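Local coordinates for glutathione S-transferase (Ceriporiopsis subvermispora, PDB 6J3F), which probably conjugates glutathione to electrophilic substrates, or uses it to cleave ether bonds as the related LigE-type etherases do, at residues N23-R28 with E251-A256; D17-P22 with T40-Y45; I55-T60 with G80-D85. All coordinates share one frame; numbering follows the deposited sequence.

Contact 1: N23-R28 with E251-A256. With GSH (glutathione), chain C; EDO (1,2-ethanediol), chain H.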
loop_
_atom_site.group_PDB
_atom_site.type_symbol
_atom_site.label_atom_id
_atom_site.label_comp_id
_atom_site.label_asym_id
_atom_site.label_seq_id
_atom_site.Cartn_x
_atom_site.Cartn_y
_atom_site.Cartn_z
ATOM N N ASN A 23 9.175 7.803 13.566
ATOM C CA ASN A 23 7.781 8.215 13.657
ATOM C C ASN A 23 7.652 9.644 14.161
ATOM O O ASN A 23 6.761 10.380 13.703
ATOM C CB ASN A 23 6.982 7.257 14.544
ATOM C CG ASN A 23 6.678 5.926 13.849
ATOM O OD1 ASN A 23 5.949 5.873 12.857
ATOM N ND2 ASN A 23 7.230 4.842 14.380
ATOM N N THR A 24 8.517 10.072 15.090
ATOM C CA THR A 24 8.389 11.458 15.535
ATOM C C THR A 24 8.978 12.425 14.525
ATOM O O THR A 24 8.507 13.561 14.424
ATOM C CB THR A 24 9.039 11.686 16.902
ATOM O OG1 THR A 24 10.468 11.586 16.799
ATOM C CG2 THR A 24 8.512 10.681 17.892
ATOM N N TRP A 25 9.991 12.003 13.765
ATOM C CA TRP A 25 10.478 12.886 12.716
ATOM C C TRP A 25 9.390 13.166 11.691
ATOM O O TRP A 25 9.316 14.282 11.163
ATOM C CB TRP A 25 11.721 12.305 12.047
ATOM C CG TRP A 25 12.987 12.859 12.612
ATOM C CD1 TRP A 25 13.874 12.219 13.436
ATOM C CD2 TRP A 25 13.499 14.181 12.424
ATOM N NE1 TRP A 25 14.913 13.063 13.758
ATOM C CE2 TRP A 25 14.710 14.271 13.141
ATOM C CE3 TRP A 25 13.058 15.295 11.705
ATOM C CZ2 TRP A 25 15.478 15.432 13.167
ATOM C CZ3 TRP A 25 13.826 16.450 11.730
ATOM C CH2 TRP A 25 15.025 16.505 12.456
ATOM N N LYS A 26 8.513 12.196 11.417
ATOM C CA LYS A 26 7.410 12.483 10.502
ATOM C C LYS A 26 6.632 13.701 10.974
ATOM O O LYS A 26 6.359 14.616 10.186
ATOM C CB LYS A 26 6.490 11.273 10.352
ATOM C CG LYS A 26 7.071 10.174 9.494
ATOM C CD LYS A 26 6.082 9.041 9.326
ATOM C CE LYS A 26 5.917 8.263 10.610
ATOM N NZ LYS A 26 4.757 7.337 10.604
ATOM N N THR A 27 6.305 13.748 12.279
ATOM C CA THR A 27 5.615 14.907 12.857
ATOM C C THR A 27 6.550 16.103 13.030
ATOM O O THR A 27 6.102 17.242 12.896
ATOM C CB THR A 27 4.975 14.541 14.206
ATOM O OG1 THR A 27 4.049 13.465 14.022
ATOM C CG2 THR A 27 4.209 15.727 14.795
ATOM N N ARG A 28 7.839 15.883 13.318
ATOM C CA ARG A 28 8.751 17.019 13.420
ATOM C C ARG A 28 8.953 17.683 12.064
ATOM O O ARG A 28 8.926 18.915 11.964
ATOM C CB ARG A 28 10.090 16.603 14.010
ATOM C CG ARG A 28 11.045 17.766 14.065
ATOM C CD ARG A 28 12.370 17.413 14.701
ATOM N NE ARG A 28 12.247 17.015 16.098
ATOM C CZ ARG A 28 12.012 17.846 17.112
ATOM N NH1 ARG A 28 11.839 19.146 16.906
ATOM N NH2 ARG A 28 11.944 17.367 18.346
ATOM N N GLU A 251 14.649 19.987 8.431
ATOM C CA GLU A 251 15.354 18.998 9.248
ATOM C C GLU A 251 16.032 19.709 10.421
ATOM O O GLU A 251 17.258 19.788 10.534
ATOM C CB GLU A 251 16.359 18.229 8.408
ATOM C CG GLU A 251 16.942 17.065 9.141
ATOM C CD GLU A 251 18.079 16.435 8.401
ATOM O OE1 GLU A 251 18.972 15.883 9.077
ATOM O OE2 GLU A 251 18.085 16.492 7.148
ATOM N N VAL A 252 15.195 20.231 11.312
ATOM C CA VAL A 252 15.635 21.152 12.352
ATOM C C VAL A 252 14.969 20.789 13.671
ATOM O O VAL A 252 13.747 20.606 13.739
ATOM C CB VAL A 252 15.320 22.611 11.973
ATOM C CG1 VAL A 252 16.247 23.068 10.864
ATOM C CG2 VAL A 252 13.883 22.721 11.507
ATOM N N VAL A 253 15.773 20.679 14.718
ATOM C CA VAL A 253 15.229 20.657 16.068
ATOM C C VAL A 253 15.400 22.063 16.621
ATOM O O VAL A 253 16.505 22.410 17.073
ATOM C CB VAL A 253 15.927 19.615 16.943
ATOM C CG1 VAL A 253 15.189 19.498 18.260
ATOM C CG2 VAL A 253 15.969 18.288 16.218
ATOM N N PRO A 254 14.352 22.902 16.588
ATOM C CA PRO A 254 14.516 24.309 16.978
ATOM C C PRO A 254 15.018 24.423 18.408
ATOM O O PRO A 254 14.617 23.659 19.286
ATOM C CB PRO A 254 13.102 24.888 16.825
ATOM C CG PRO A 254 12.397 23.958 15.890
ATOM C CD PRO A 254 12.957 22.600 16.216
ATOM N N ASP A 255 15.925 25.379 18.625
ATOM C CA ASP A 255 16.623 25.463 19.904
ATOM C C ASP A 255 15.635 25.637 21.052
ATOM O O ASP A 255 15.727 24.938 22.069
ATOM C CB ASP A 255 17.647 26.602 19.870
ATOM C CG ASP A 255 18.783 26.351 18.866
ATOM O OD1 ASP A 255 19.150 25.171 18.631
ATOM O OD2 ASP A 255 19.315 27.343 18.314
ATOM N N ALA A 256 14.668 26.543 20.886
ATOM C CA ALA A 256 13.562 26.782 21.834
ATOM C C ALA A 256 13.928 26.610 23.317
ATOM O O ALA A 256 14.941 27.128 23.791
ATOM C CB ALA A 256 12.367 25.870 21.482
HETATM N N1 GSH C . 1.581 4.566 13.967
HETATM C CA1 GSH C . 2.369 5.355 14.893
HETATM C C1 GSH C . 2.704 6.696 14.280
HETATM O O11 GSH C . 2.740 7.713 15.019
HETATM O O12 GSH C . 2.921 6.756 13.046
HETATM C CB1 GSH C . 3.619 4.572 15.295
HETATM C CG1 GSH C . 4.373 5.322 16.383
HETATM C CD1 GSH C . 5.435 4.478 17.058
HETATM O OE1 GSH C . 5.453 3.264 16.921
HETATM N N2 GSH C . 6.309 5.158 17.792
HETATM C CA2 GSH C . 7.331 4.516 18.599
HETATM C C2 GSH C . 6.924 4.345 20.041
HETATM O O2 GSH C . 6.582 5.312 20.700
HETATM C CB2 GSH C . 8.620 5.331 18.527
HETATM S SG2 GSH C . 9.419 5.206 16.904
HETATM N N3 GSH C . 6.954 3.114 20.553
HETATM C CA3 GSH C . 6.615 2.851 21.941
HETATM C C3 GSH C . 7.051 1.482 22.434
HETATM O O31 GSH C . 7.664 0.709 21.653
HETATM O O32 GSH C . 6.783 1.170 23.621
HETATM C C1 EDO H . 7.072 -0.153 13.756
HETATM O O1 EDO H . 6.553 -1.283 13.040
HETATM C C2 EDO H . 6.331 1.131 13.379
HETATM O O2 EDO H . 6.698 2.139 14.330
#

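Contact 2: D17-P22 with T40-Y45. With GSH (glutathione), chain C; EDO (1,2-ethanediol), chain D.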
loop_
_atom_site.group_PDB
_atom_site.type_symbol
_atom_site.label_atom_id
_atom_site.label_comp_id
_atom_site.label_asym_id
_atom_site.label_seq_id
_atom_site.Cartn_x
_atom_site.Cartn_y
_atom_site.Cartn_z
ATOM N N ASP A 17 21.272 16.970 18.594
ATOM C CA ASP A 17 19.951 17.538 18.870
ATOM C C ASP A 17 18.991 16.550 19.522
ATOM O O ASP A 17 17.874 16.945 19.869
ATOM C CB ASP A 17 19.323 18.093 17.590
ATOM C CG ASP A 17 19.157 17.037 16.497
ATOM O OD1 ASP A 17 19.209 15.824 16.777
ATOM O OD2 ASP A 17 18.952 17.425 15.338
ATOM N N LYS A 18 19.386 15.285 19.670
ATOM C CA LYS A 18 18.690 14.223 20.387
ATOM C C LYS A 18 17.557 13.605 19.561
ATOM O O LYS A 18 16.999 12.591 19.985
ATOM C CB LYS A 18 18.128 14.682 21.751
ATOM C CG LYS A 18 19.196 15.174 22.720
ATOM C CD LYS A 18 18.626 16.143 23.752
ATOM C CE LYS A 18 17.832 15.420 24.834
ATOM N NZ LYS A 18 18.141 15.929 26.205
ATOM N N ALA A 19 17.206 14.157 18.402
ATOM C CA ALA A 19 16.095 13.636 17.612
ATOM C C ALA A 19 16.567 12.507 16.704
ATOM O O ALA A 19 17.492 12.679 15.903
ATOM C CB ALA A 19 15.449 14.747 16.779
ATOM N N TRP A 20 15.911 11.357 16.815
ATOM C CA TRP A 20 16.245 10.192 16.000
ATOM C C TRP A 20 15.034 9.410 15.508
ATOM O O TRP A 20 15.165 8.680 14.524
ATOM C CB TRP A 20 17.123 9.238 16.796
ATOM C CG TRP A 20 16.365 8.725 17.957
ATOM C CD1 TRP A 20 16.239 9.320 19.179
ATOM C CD2 TRP A 20 15.577 7.533 18.005
ATOM N NE1 TRP A 20 15.434 8.559 19.991
ATOM C CE2 TRP A 20 15.023 7.452 19.298
ATOM C CE3 TRP A 20 15.296 6.517 17.085
ATOM C CZ2 TRP A 20 14.192 6.400 19.690
ATOM C CZ3 TRP A 20 14.471 5.478 17.469
ATOM C CH2 TRP A 20 13.930 5.423 18.763
ATOM N N SER A 21 13.875 9.507 16.152
ATOM C CA SER A 21 12.792 8.566 15.896
ATOM C C SER A 21 12.267 8.699 14.466
ATOM O O SER A 21 12.079 9.816 13.970
ATOM C CB SER A 21 11.655 8.793 16.889
ATOM O OG SER A 21 10.568 7.930 16.622
ATOM N N PRO A 22 12.009 7.580 13.780
ATOM C CA PRO A 22 11.363 7.686 12.466
ATOM C C PRO A 22 9.945 8.227 12.554
ATOM O O PRO A 22 9.543 9.042 11.710
ATOM C CB PRO A 22 11.399 6.237 11.954
ATOM C CG PRO A 22 11.384 5.410 13.218
ATOM C CD PRO A 22 12.253 6.174 14.156
ATOM N N THR A 40 9.433 20.908 21.991
ATOM C CA THR A 40 9.648 19.488 22.235
ATOM C C THR A 40 9.761 19.234 23.739
ATOM O O THR A 40 10.330 20.042 24.478
ATOM C CB THR A 40 10.911 18.995 21.523
ATOM O OG1 THR A 40 10.843 19.308 20.122
ATOM C CG2 THR A 40 11.074 17.477 21.698
ATOM N N ILE A 41 9.182 18.130 24.207
ATOM C CA ILE A 41 9.462 17.651 25.554
ATOM C C ILE A 41 9.781 16.160 25.485
ATOM O O ILE A 41 9.005 15.374 24.929
ATOM C CB ILE A 41 8.323 17.977 26.548
ATOM C CG1 ILE A 41 7.187 16.992 26.548
ATOM C CG2 ILE A 41 7.663 19.340 26.255
ATOM C CD1 ILE A 41 6.129 17.536 27.437
ATOM N N TRP A 42 10.942 15.786 26.024
ATOM C CA TRP A 42 11.551 14.482 25.795
ATOM C C TRP A 42 11.069 13.454 26.808
ATOM O O TRP A 42 11.074 13.710 28.013
ATOM C CB TRP A 42 13.073 14.595 25.860
ATOM C CG TRP A 42 13.619 15.605 24.915
ATOM C CD1 TRP A 42 13.982 16.884 25.211
ATOM C CD2 TRP A 42 13.866 15.432 23.508
ATOM N NE1 TRP A 42 14.437 17.522 24.078
ATOM C CE2 TRP A 42 14.375 16.653 23.020
ATOM C CE3 TRP A 42 13.703 14.366 22.616
ATOM C CZ2 TRP A 42 14.732 16.836 21.677
ATOM C CZ3 TRP A 42 14.057 14.554 21.276
ATOM C CH2 TRP A 42 14.565 15.778 20.826
ATOM N N VAL A 43 10.688 12.281 26.315
ATOM C CA VAL A 43 10.172 11.190 27.132
ATOM C C VAL A 43 10.939 9.921 26.782
ATOM O O VAL A 43 11.055 9.567 25.599
ATOM C CB VAL A 43 8.668 10.966 26.890
ATOM C CG1 VAL A 43 8.134 9.951 27.860
ATOM C CG2 VAL A 43 7.897 12.283 26.935
ATOM N N GLU A 44 11.455 9.236 27.802
ATOM C CA GLU A 44 12.056 7.928 27.601
ATOM C C GLU A 44 10.961 6.906 27.327
ATOM O O GLU A 44 9.812 7.074 27.749
ATOM C CB GLU A 44 12.877 7.510 28.834
ATOM C CG GLU A 44 13.888 8.556 29.321
ATOM C CD GLU A 44 15.165 8.608 28.480
ATOM O OE1 GLU A 44 15.417 7.663 27.697
ATOM O OE2 GLU A 44 15.926 9.595 28.605
ATOM N N TYR A 45 11.325 5.842 26.607
ATOM C CA TYR A 45 10.409 4.762 26.263
ATOM C C TYR A 45 9.583 4.308 27.461
ATOM O O TYR A 45 8.349 4.378 27.398
ATOM C CB TYR A 45 11.152 3.563 25.671
ATOM C CG TYR A 45 11.276 3.545 24.153
ATOM C CD1 TYR A 45 12.314 4.206 23.513
ATOM C CD2 TYR A 45 10.375 2.831 23.370
ATOM C CE1 TYR A 45 12.439 4.181 22.129
ATOM C CE2 TYR A 45 10.490 2.792 21.980
ATOM C CZ TYR A 45 11.522 3.470 21.367
ATOM O OH TYR A 45 11.657 3.435 20.000
HETATM N N1 GSH C . 1.581 4.566 13.967
HETATM C CA1 GSH C . 2.369 5.355 14.893
HETATM C C1 GSH C . 2.704 6.696 14.280
HETATM O O11 GSH C . 2.740 7.713 15.019
HETATM O O12 GSH C . 2.921 6.756 13.046
HETATM C CB1 GSH C . 3.619 4.572 15.295
HETATM C CG1 GSH C . 4.373 5.322 16.383
HETATM C CD1 GSH C . 5.435 4.478 17.058
HETATM O OE1 GSH C . 5.453 3.264 16.921
HETATM N N2 GSH C . 6.309 5.158 17.792
HETATM C CA2 GSH C . 7.331 4.516 18.599
HETATM C C2 GSH C . 6.924 4.345 20.041
HETATM O O2 GSH C . 6.582 5.312 20.700
HETATM C CB2 GSH C . 8.620 5.331 18.527
HETATM S SG2 GSH C . 9.419 5.206 16.904
HETATM N N3 GSH C . 6.954 3.114 20.553
HETATM C CA3 GSH C . 6.615 2.851 21.941
HETATM C C3 GSH C . 7.051 1.482 22.434
HETATM O O31 GSH C . 7.664 0.709 21.653
HETATM O O32 GSH C . 6.783 1.170 23.621
HETATM C C1 EDO D . 11.090 1.780 15.671
HETATM O O1 EDO D . 10.474 1.077 14.588
HETATM C C2 EDO D . 10.108 1.787 16.828
HETATM O O2 EDO D . 10.553 2.707 17.834
#

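Contact 3: I55-T60 with G80-D85. With GSH (glutathione), chain C.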
loop_
_atom_site.group_PDB
_atom_site.type_symbol
_atom_site.label_atom_id
_atom_site.label_comp_id
_atom_site.label_asym_id
_atom_site.label_seq_id
_atom_site.Cartn_x
_atom_site.Cartn_y
_atom_site.Cartn_z
ATOM N N ILE A 55 -1.696 13.046 30.057
ATOM C CA ILE A 55 -2.135 14.152 29.223
ATOM C C ILE A 55 -3.306 13.771 28.324
ATOM O O ILE A 55 -3.648 14.535 27.421
ATOM C CB ILE A 55 -0.973 14.688 28.381
ATOM C CG1 ILE A 55 -0.559 13.626 27.351
ATOM C CG2 ILE A 55 0.178 15.115 29.297
ATOM C CD1 ILE A 55 0.506 14.074 26.394
ATOM N N GLY A 56 -3.912 12.603 28.529
ATOM C CA GLY A 56 -5.079 12.228 27.747
ATOM C C GLY A 56 -4.811 11.873 26.294
ATOM O O GLY A 56 -5.677 12.088 25.434
ATOM N N ALA A 57 -3.638 11.331 25.989
ATOM C CA ALA A 57 -3.352 10.875 24.634
ATOM C C ALA A 57 -3.987 9.510 24.392
ATOM O O ALA A 57 -3.881 8.604 25.223
ATOM C CB ALA A 57 -1.841 10.811 24.414
ATOM N N GLU A 58 -4.662 9.370 23.264
ATOM C CA GLU A 58 -5.145 8.066 22.843
ATOM C C GLU A 58 -3.990 7.086 22.639
ATOM O O GLU A 58 -2.910 7.465 22.175
ATOM C CB GLU A 58 -5.891 8.175 21.524
ATOM C CG GLU A 58 -7.366 8.245 21.591
ATOM C CD GLU A 58 -7.943 7.766 20.280
ATOM O OE1 GLU A 58 -8.157 6.535 20.140
ATOM O OE2 GLU A 58 -8.114 8.613 19.374
ATOM N N PRO A 59 -4.204 5.813 22.927
ATOM C CA PRO A 59 -3.300 4.786 22.399
ATOM C C PRO A 59 -3.494 4.639 20.894
ATOM O O PRO A 59 -4.616 4.711 20.390
ATOM C CB PRO A 59 -3.726 3.520 23.151
ATOM C CG PRO A 59 -5.178 3.765 23.492
ATOM C CD PRO A 59 -5.311 5.250 23.716
ATOM N N THR A 60 -2.394 4.408 20.174
ATOM C CA THR A 60 -2.441 4.366 18.715
ATOM C C THR A 60 -2.833 3.010 18.150
ATOM O O THR A 60 -3.107 2.923 16.951
ATOM C CB THR A 60 -1.104 4.783 18.114
ATOM O OG1 THR A 60 -0.051 3.990 18.679
ATOM C CG2 THR A 60 -0.845 6.237 18.403
ATOM N N GLY A 80 -6.998 22.710 23.408
ATOM C CA GLY A 80 -7.195 21.700 24.431
ATOM C C GLY A 80 -7.116 20.251 23.981
ATOM O O GLY A 80 -7.394 19.361 24.793
ATOM N N LYS A 81 -6.738 19.970 22.729
ATOM C CA LYS A 81 -6.789 18.605 22.216
ATOM C C LYS A 81 -5.420 17.919 22.236
ATOM O O LYS A 81 -4.372 18.543 22.041
ATOM C CB LYS A 81 -7.378 18.562 20.799
ATOM C CG LYS A 81 -8.925 18.447 20.728
ATOM C CD LYS A 81 -9.614 17.916 22.014
ATOM C CE LYS A 81 -9.336 16.427 22.389
ATOM N NZ LYS A 81 -9.794 16.090 23.805
ATOM N N THR A 82 -5.447 16.618 22.500
ATOM C CA THR A 82 -4.256 15.780 22.484
ATOM C C THR A 82 -4.388 14.777 21.342
ATOM O O THR A 82 -5.402 14.076 21.242
ATOM C CB THR A 82 -4.074 15.075 23.835
ATOM O OG1 THR A 82 -3.952 16.062 24.866
ATOM C CG2 THR A 82 -2.829 14.246 23.833
ATOM N N ILE A 83 -3.393 14.734 20.460
ATOM C CA ILE A 83 -3.467 13.904 19.261
ATOM C C ILE A 83 -2.264 12.981 19.217
ATOM O O ILE A 83 -1.119 13.418 19.378
ATOM C CB ILE A 83 -3.557 14.742 17.975
ATOM C CG1 ILE A 83 -4.810 15.618 18.003
ATOM C CG2 ILE A 83 -3.594 13.840 16.755
ATOM C CD1 ILE A 83 -4.536 17.016 18.425
ATOM N N SER A 84 -2.531 11.707 18.986
ATOM C CA SER A 84 -1.512 10.688 18.895
ATOM C C SER A 84 -1.553 10.082 17.504
ATOM O O SER A 84 -2.608 10.054 16.858
ATOM C CB SER A 84 -1.734 9.604 19.949
ATOM O OG SER A 84 -3.025 9.045 19.795
ATOM N N ASP A 85 -0.391 9.586 17.073
ATOM C CA ASP A 85 -0.140 8.986 15.766
ATOM C C ASP A 85 0.180 10.077 14.759
ATOM O O ASP A 85 -0.620 10.997 14.566
ATOM C CB ASP A 85 -1.314 8.134 15.263
ATOM C CG ASP A 85 -0.972 7.367 13.994
ATOM O OD1 ASP A 85 -0.894 8.002 12.924
ATOM O OD2 ASP A 85 -0.778 6.127 14.071
HETATM N N1 GSH C . 1.581 4.566 13.967
HETATM C CA1 GSH C . 2.369 5.355 14.893
HETATM C C1 GSH C . 2.704 6.696 14.280
HETATM O O11 GSH C . 2.740 7.713 15.019
HETATM O O12 GSH C . 2.921 6.756 13.046
HETATM C CB1 GSH C . 3.619 4.572 15.295
HETATM C CG1 GSH C . 4.373 5.322 16.383
HETATM C CD1 GSH C . 5.435 4.478 17.058
HETATM O OE1 GSH C . 5.453 3.264 16.921
HETATM N N2 GSH C . 6.309 5.158 17.792
HETATM C CA2 GSH C . 7.331 4.516 18.599
HETATM C C2 GSH C . 6.924 4.345 20.041
HETATM O O2 GSH C . 6.582 5.312 20.700
HETATM C CB2 GSH C . 8.620 5.331 18.527
HETATM S SG2 GSH C . 9.419 5.206 16.904
HETATM N N3 GSH C . 6.954 3.114 20.553
HETATM C CA3 GSH C . 6.615 2.851 21.941
HETATM C C3 GSH C . 7.051 1.482 22.434
HETATM O O31 GSH C . 7.664 0.709 21.653
HETATM O O32 GSH C . 6.783 1.170 23.621
HETATM O O HOH W 1 -4.658 11.583 21.754
HETATM O O HOH W 2 -3.085 4.848 14.735
#

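Contact 1: N23-R28 with E251-A256
Trp25 and Arg28, on the first helix of the thioredoxin-like domain, meet Glu251 to Pro254, near the end of the chain, which return to this helix after the helical C-terminal domain. The tight part is the guanidinium of Arg28 against Val253. The arginine leaves the helix extended, CG anti to the backbone N (chi1 178°), then bends at chi3, which turns one face of its flat end to the valine. CG1 of Val253 rides 3.5 Å above the guanidinium plane, toward its rim, and lies 3.6 Å from Arg28 NH1. NH2 of the same group forms a salt bridge with Asp9 and a hydrogen bond with Thr40, which help hold the guanidinium in place against the valine. Trp25 stands alongside: CD of Arg28 lies over one face of the indole, while the backbone N of Val252 comes to its edge, 3.9 Å from CH2. Glu251 CG approaches the same CH2 at 3.9 Å, and the glutamate's carboxylate turns to Arg220.

Toward solvent the contact thins. No hydrogen bond joins the two segments, and exposed Pro254 offers little more than CD, 3.7 Å from Arg28 NH1. Glutathione is met nearer the start of the helix, where Lys26 NZ donates to Asn23 OD1 in the carbonyl plane at 2.9 Å and to glutathione O12 at 3.1 Å.

Contact 2: D17-P22 with T40-Y45
Lys18 and Trp42 bring the two backbones nearest, with CA atoms 9.0 Å apart and the touching parts running 30° from one another, too far for main-chain pairing and bridged instead by side chains. The indole of Trp42 fills much of the gap. Thr40 CG2 lies over the centre of one face, and on the opposite face the lysine chain is draped, with CB 3.8 Å from CH2 over the six-membered ring. Farther along, CE sits 4.0 Å from the centroid of the five-membered ring of Trp42 in a CH-pi contact. The bends at chi3 and chi4 of Lys18 then keep NZ over that ring, 4.6 Å from its centroid and 19° off the normal, a cation-pi contact.

The loop that presents the lysine is braced by an Asx turn, in which Ala19 N donates to Asp17 OD1 at 3.1 Å from above the carboxylate plane. That aspartate also bonds Thr15 and forms a salt bridge with Arg220, tying the loop to helix 206-222.

At the other end two aromatic rings meet rim to rim. With CG between its backbone N and carbonyl carbon (chi1 64°), Trp20 swings its six-membered ring toward Tyr45, CZ2 coming 3.7 Å from CE1 and CH2 3.3 Å from OH. That hydroxyl donates to O2 of a bound 1,2-ethanediol, probably from the crystallisation liquor. The opposite edge of the tyrosine faces glutathione, with CE2 3.5 Å from O31, and Phe147 packs on Tyr45 edge-to-face. Ser21 supplies the N-cap of helix 22-34. The two segments thus flank that helix in the beta-alpha-beta crossover that opens the thioredoxin-like domain, here bordering the glutathione site.

Contact 3: I55-T60 with G80-D85
Thr82 and Ser84 hold a loop to an outer strand of the thioredoxin-like sheet by side-chain-to-backbone hydrogen bonds. The strand, 81-84, is the last of the four-stranded sheet and runs into helix 86-96; the loop leaves helix 48-55 through a Schellman motif at Gly56, whose positive phi turns the chain along the strand. Alternation does the sorting: Thr82 and Ser84 point to the loop, whereas Ile83 points away and packs on helix 86-96.

Each hydroxyl finds a carbonyl, but in a different manner. Thr82 OG1 donates to Ile55 O at 3.0 Å, almost head-on at a C=O...donor angle of 166°, and also bonds His75 ND1, so it is gripped from both the loop and the neighbouring strand. The threonine's methyl, CG2, meanwhile lies against Ala57, 3.6 Å from CB. Ser84 places OG between its backbone N and carbonyl carbon (chi1 57°) and bonds Glu58 O at 2.9 Å, arriving 42° out of the carbonyl plane. Between the two hydroxyls a water substitutes for direct main-chain pairing: it accepts from Glu58 N and donates to Thr82 O, both at 2.7 Å.

Farther along, Thr60 turns its methyl inward, CG2 lying 3.7 Å from Asp85 CB, and its OG1 bonds Thr70. Asp85 is the N-cap of helix 86-96, with OD1 weakly bonded to backbone N atoms of the first turn, while OD2 faces the ligand and a water. As in other glutathione transferases, this acidic residue and the serine after it, Ser86, bind the gamma-glutamyl part of glutathione. The water joins Thr60 O to Asp85 OD2, and that same oxygen accepts from glutathione N1 at 2.8 Å.

Contacts 1 and 2 share one neighbourhood, their centres 9 Å apart, whereas contact 3 is farther from the centre of the chain, and its own centre lies about 18 and 17 Å from theirs. All three are only partly buried. Contacts 1 and 2 meet directly through the Arg28 guanidinium and where Val253 rests on Ala19, so the chain's last residues, helix 22-34 and strand 38-42 form one packed unit. Their chemistry is aromatic and cationic, without a hydrogen bond between paired segments; contact 3, at the other border of the same sheet, relies on hydroxyls, carbonyls and water. Glutathione touches all three, contacts 1 and 3 gripping its glutamyl end while Tyr45 of contact 2 borders its glycine carboxylate.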